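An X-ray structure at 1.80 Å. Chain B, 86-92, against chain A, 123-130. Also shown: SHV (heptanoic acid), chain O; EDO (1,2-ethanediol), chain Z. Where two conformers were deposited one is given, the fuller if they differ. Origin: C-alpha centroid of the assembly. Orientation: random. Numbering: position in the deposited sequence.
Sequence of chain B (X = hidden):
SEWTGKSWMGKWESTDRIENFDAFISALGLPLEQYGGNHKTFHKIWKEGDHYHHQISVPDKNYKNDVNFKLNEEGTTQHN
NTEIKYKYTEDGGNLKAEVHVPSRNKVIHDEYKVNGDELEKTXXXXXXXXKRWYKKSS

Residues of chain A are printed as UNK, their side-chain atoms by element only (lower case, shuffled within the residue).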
# COMPACT_ATOMS: atom_id res chain seq x y z
N TYR B 86 11.33 3.14 4.35
CA TYR B 86 10.88 2.35 3.21
C TYR B 86 10.97 0.86 3.49
O TYR B 86 11.74 0.40 4.34
CB TYR B 86 11.68 2.68 1.94
CG TYR B 86 13.17 2.44 2.12
CD1 TYR B 86 13.73 1.17 1.95
CD2 TYR B 86 14.01 3.48 2.52
CE1 TYR B 86 15.10 0.95 2.16
CE2 TYR B 86 15.38 3.26 2.73
CZ TYR B 86 15.91 2.01 2.55
OH TYR B 86 17.27 1.82 2.75
N LYS B 87 10.20 0.10 2.72
CA LYS B 87 10.34 -1.35 2.75
C LYS B 87 10.00 -1.89 1.36
O LYS B 87 8.88 -1.69 0.88
CB LYS B 87 9.44 -1.98 3.81
CG LYS B 87 9.61 -3.49 3.93
CD LYS B 87 8.56 -4.09 4.88
CE LYS B 87 8.87 -3.76 6.34
NZ LYS B 87 7.74 -4.23 7.22
N TYR B 88 10.96 -2.59 0.76
CA TYR B 88 10.74 -3.26 -0.51
C TYR B 88 10.28 -4.69 -0.27
O TYR B 88 10.77 -5.36 0.64
CB TYR B 88 12.03 -3.31 -1.33
CG TYR B 88 12.51 -2.00 -1.90
CD1 TYR B 88 13.12 -1.05 -1.09
CD2 TYR B 88 12.42 -1.75 -3.25
CE1 TYR B 88 13.58 0.16 -1.63
CE2 TYR B 88 12.90 -0.56 -3.81
CZ TYR B 88 13.48 0.38 -2.99
OH TYR B 88 13.94 1.55 -3.55
N THR B 89 9.36 -5.15 -1.11
CA THR B 89 8.82 -6.51 -1.03
C THR B 89 8.60 -7.00 -2.45
O THR B 89 8.60 -6.22 -3.40
CB THR B 89 7.49 -6.60 -0.26
OG1 THR B 89 6.49 -5.80 -0.91
CG2 THR B 89 7.64 -6.11 1.18
N GLU B 90 8.44 -8.31 -2.59
CA GLU B 90 7.99 -8.89 -3.84
C GLU B 90 6.56 -9.32 -3.64
O GLU B 90 6.23 -9.99 -2.65
CB GLU B 90 8.83 -10.09 -4.27
CG GLU B 90 10.23 -9.74 -4.58
CD GLU B 90 10.99 -10.94 -5.08
OE1 GLU B 90 11.34 -11.80 -4.24
OE2 GLU B 90 11.20 -11.03 -6.31
N ASP B 91 5.70 -8.95 -4.58
CA ASP B 91 4.29 -9.25 -4.47
C ASP B 91 3.78 -9.57 -5.86
O ASP B 91 3.86 -8.72 -6.75
CB ASP B 91 3.53 -8.07 -3.86
CG ASP B 91 2.07 -8.38 -3.60
OD1 ASP B 91 1.77 -9.53 -3.21
OD2 ASP B 91 1.23 -7.47 -3.77
N GLY B 92 3.28 -10.78 -6.06
CA GLY B 92 2.88 -11.19 -7.39
C GLY B 92 4.02 -11.18 -8.38
O GLY B 92 3.80 -11.02 -9.58
N UNK A 123 -5.79 -8.70 3.52
CA UNK A 123 -5.07 -8.12 4.64
C UNK A 123 -3.58 -8.30 4.38
O UNK A 123 -3.14 -9.42 4.10
c UNK A 123 -8.90 -8.79 7.56
o UNK A 123 -10.91 -9.96 7.03
c UNK A 123 -7.62 -10.01 5.44
c UNK A 123 -5.43 -8.80 5.96
c UNK A 123 -8.95 -10.30 5.69
c UNK A 123 -6.91 -9.09 6.22
c UNK A 123 -7.56 -8.51 7.29
c UNK A 123 -9.59 -9.68 6.76
N UNK A 124 -2.79 -7.23 4.50
CA UNK A 124 -1.38 -7.34 4.16
C UNK A 124 -0.53 -6.52 5.12
O UNK A 124 -0.78 -5.33 5.30
c UNK A 124 -0.78 -7.31 -0.09
c UNK A 124 0.40 -6.83 0.74
n UNK A 124 -0.70 -6.88 -1.51
c UNK A 124 0.26 -7.24 2.20
c UNK A 124 -1.12 -6.90 2.72
N UNK A 125 0.49 -7.15 5.70
CA UNK A 125 1.42 -6.47 6.58
C UNK A 125 2.81 -6.94 6.17
O UNK A 125 3.09 -8.14 6.16
c UNK A 125 1.11 -8.24 8.43
c UNK A 125 1.13 -6.73 8.07
c UNK A 125 2.06 -5.90 8.97
N UNK A 126 3.64 -6.00 5.72
CA UNK A 126 4.88 -6.39 5.07
C UNK A 126 4.65 -7.38 3.94
O UNK A 126 3.87 -7.11 3.02
N UNK A 127 5.29 -8.54 4.00
CA UNK A 127 5.18 -9.53 2.93
C UNK A 127 4.16 -10.63 3.23
O UNK A 127 4.13 -11.63 2.51
o UNK A 127 7.65 -12.06 3.59
c UNK A 127 6.54 -10.17 2.66
o UNK A 127 6.80 -10.60 4.99
c UNK A 127 7.03 -11.00 3.82
N UNK A 128 3.34 -10.47 4.26
CA UNK A 128 2.35 -11.48 4.62
C UNK A 128 0.98 -11.03 4.14
O UNK A 128 0.50 -9.96 4.53
c UNK A 128 1.34 -12.81 6.49
c UNK A 128 3.73 -12.06 6.62
c UNK A 128 2.34 -11.72 6.14
N UNK A 129 0.33 -11.86 3.31
CA UNK A 129 -0.95 -11.55 2.70
C UNK A 129 -1.98 -12.58 3.15
O UNK A 129 -1.73 -13.78 3.08
o UNK A 129 0.08 -10.58 0.74
c UNK A 129 -2.22 -11.31 0.54
c UNK A 129 -0.85 -11.57 1.17
N UNK A 130 -3.15 -12.11 3.61
CA UNK A 130 -4.26 -13.00 3.90
C UNK A 130 -5.51 -12.54 3.16
O UNK A 130 -5.62 -11.40 2.71
c UNK A 130 -4.54 -13.10 5.40
C1 SHV O . -11.93 -8.94 10.07
O1 SHV O . -11.93 -7.74 9.68
O2 SHV O . -11.85 -9.87 9.22
C2 SHV O . -12.03 -9.26 11.57
C3 SHV O . -10.64 -9.55 12.13
C4 SHV O . -9.94 -8.23 12.47
C5 SHV O . -8.49 -8.50 12.88
C6 SHV O . -7.58 -7.48 12.19
C7 SHV O . -6.46 -7.04 13.14
C1 EDO Z . 13.24 6.55 -2.19
O1 EDO Z . 13.74 7.76 -1.60
C2 EDO Z . 13.21 5.44 -1.16
O2 EDO Z . 12.75 4.23 -1.78

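Position 123 carries eight side-chain atoms: one carbon leading into a six-carbon ring that bears a single oxygen. A ring with a terminal oxygen is a tyrosine, Y123(A). It lies out of reach of chain B. Its OH donates a very short hydrogen bond of 2.4 Å to O2 of the heptanoic acid, which sits at the ring edge, near its plane.

At position 124 four carbons run in a row and end in a nitrogen, an unbranched chain that fits lysine. The nitrogen lies 3.0 Å from OD2 of D91(B), close enough for a charged pair. This is K124(A); chi1, chi2 and chi4 are t, with a single bend at chi3 (m). Two conformers were deposited, and the description applies to the one given.

Position 125 has three carbons, one carrying the other two: a valine, V125(A). Its CA-to-CB bond points away from chain B, and no side-chain atom comes within 6 Å of the opposing stretch.

Position 126 has no side-chain atoms, so it is glycine, G126(A). Its phi of 52° with psi of -123° favours that residue by itself, as expected at this corner of a type II' turn. An ideal CB here would also fall 3.5 Å from NZ of K87(B). As built, NZ of K87(B) approaches CA of G126(A) at 4.2 Å.

Position 127 has two carbons, the second carrying two oxygens, which identifies a short carboxylate, D127(A). Its CB is 4.5 Å from CG2 of T89(B), while the end of the side chain leads away. This residue, too, was deposited in two conformers.

Position 128 again shows one carbon carrying two carbons and makes no contact with chain B: V128(A). Its N and O pair with O and N of V125(A), both at 3.0 Å, closing the turn.

Position 129 has one carbon carrying an oxygen and a carbon, hence threonine, T129(A). OG1 stands 4.4 Å from OD1 of D91(B), too far for a hydrogen bond.

Position 130 has one carbon and is alanine, A130(A), buried and out of reach of chain B.

The contact is small, burying 206 Å² in total, and sets one strand against a hairpin. K87(B), T89(B) and D91(B), alternate residues on the strand, all point toward chain A. K87(B) and T89(B) pack loosely against the turn, whereas D91(B) and K124(A) form the only hydrogen bond across the stretches, as part of a salt bridge. The intervening Y88(B) faces elsewhere, its OH accepting a weak 3.4 Å bond from O2 of the ethanediol.

Chain A (123-130) YKVGDVTA
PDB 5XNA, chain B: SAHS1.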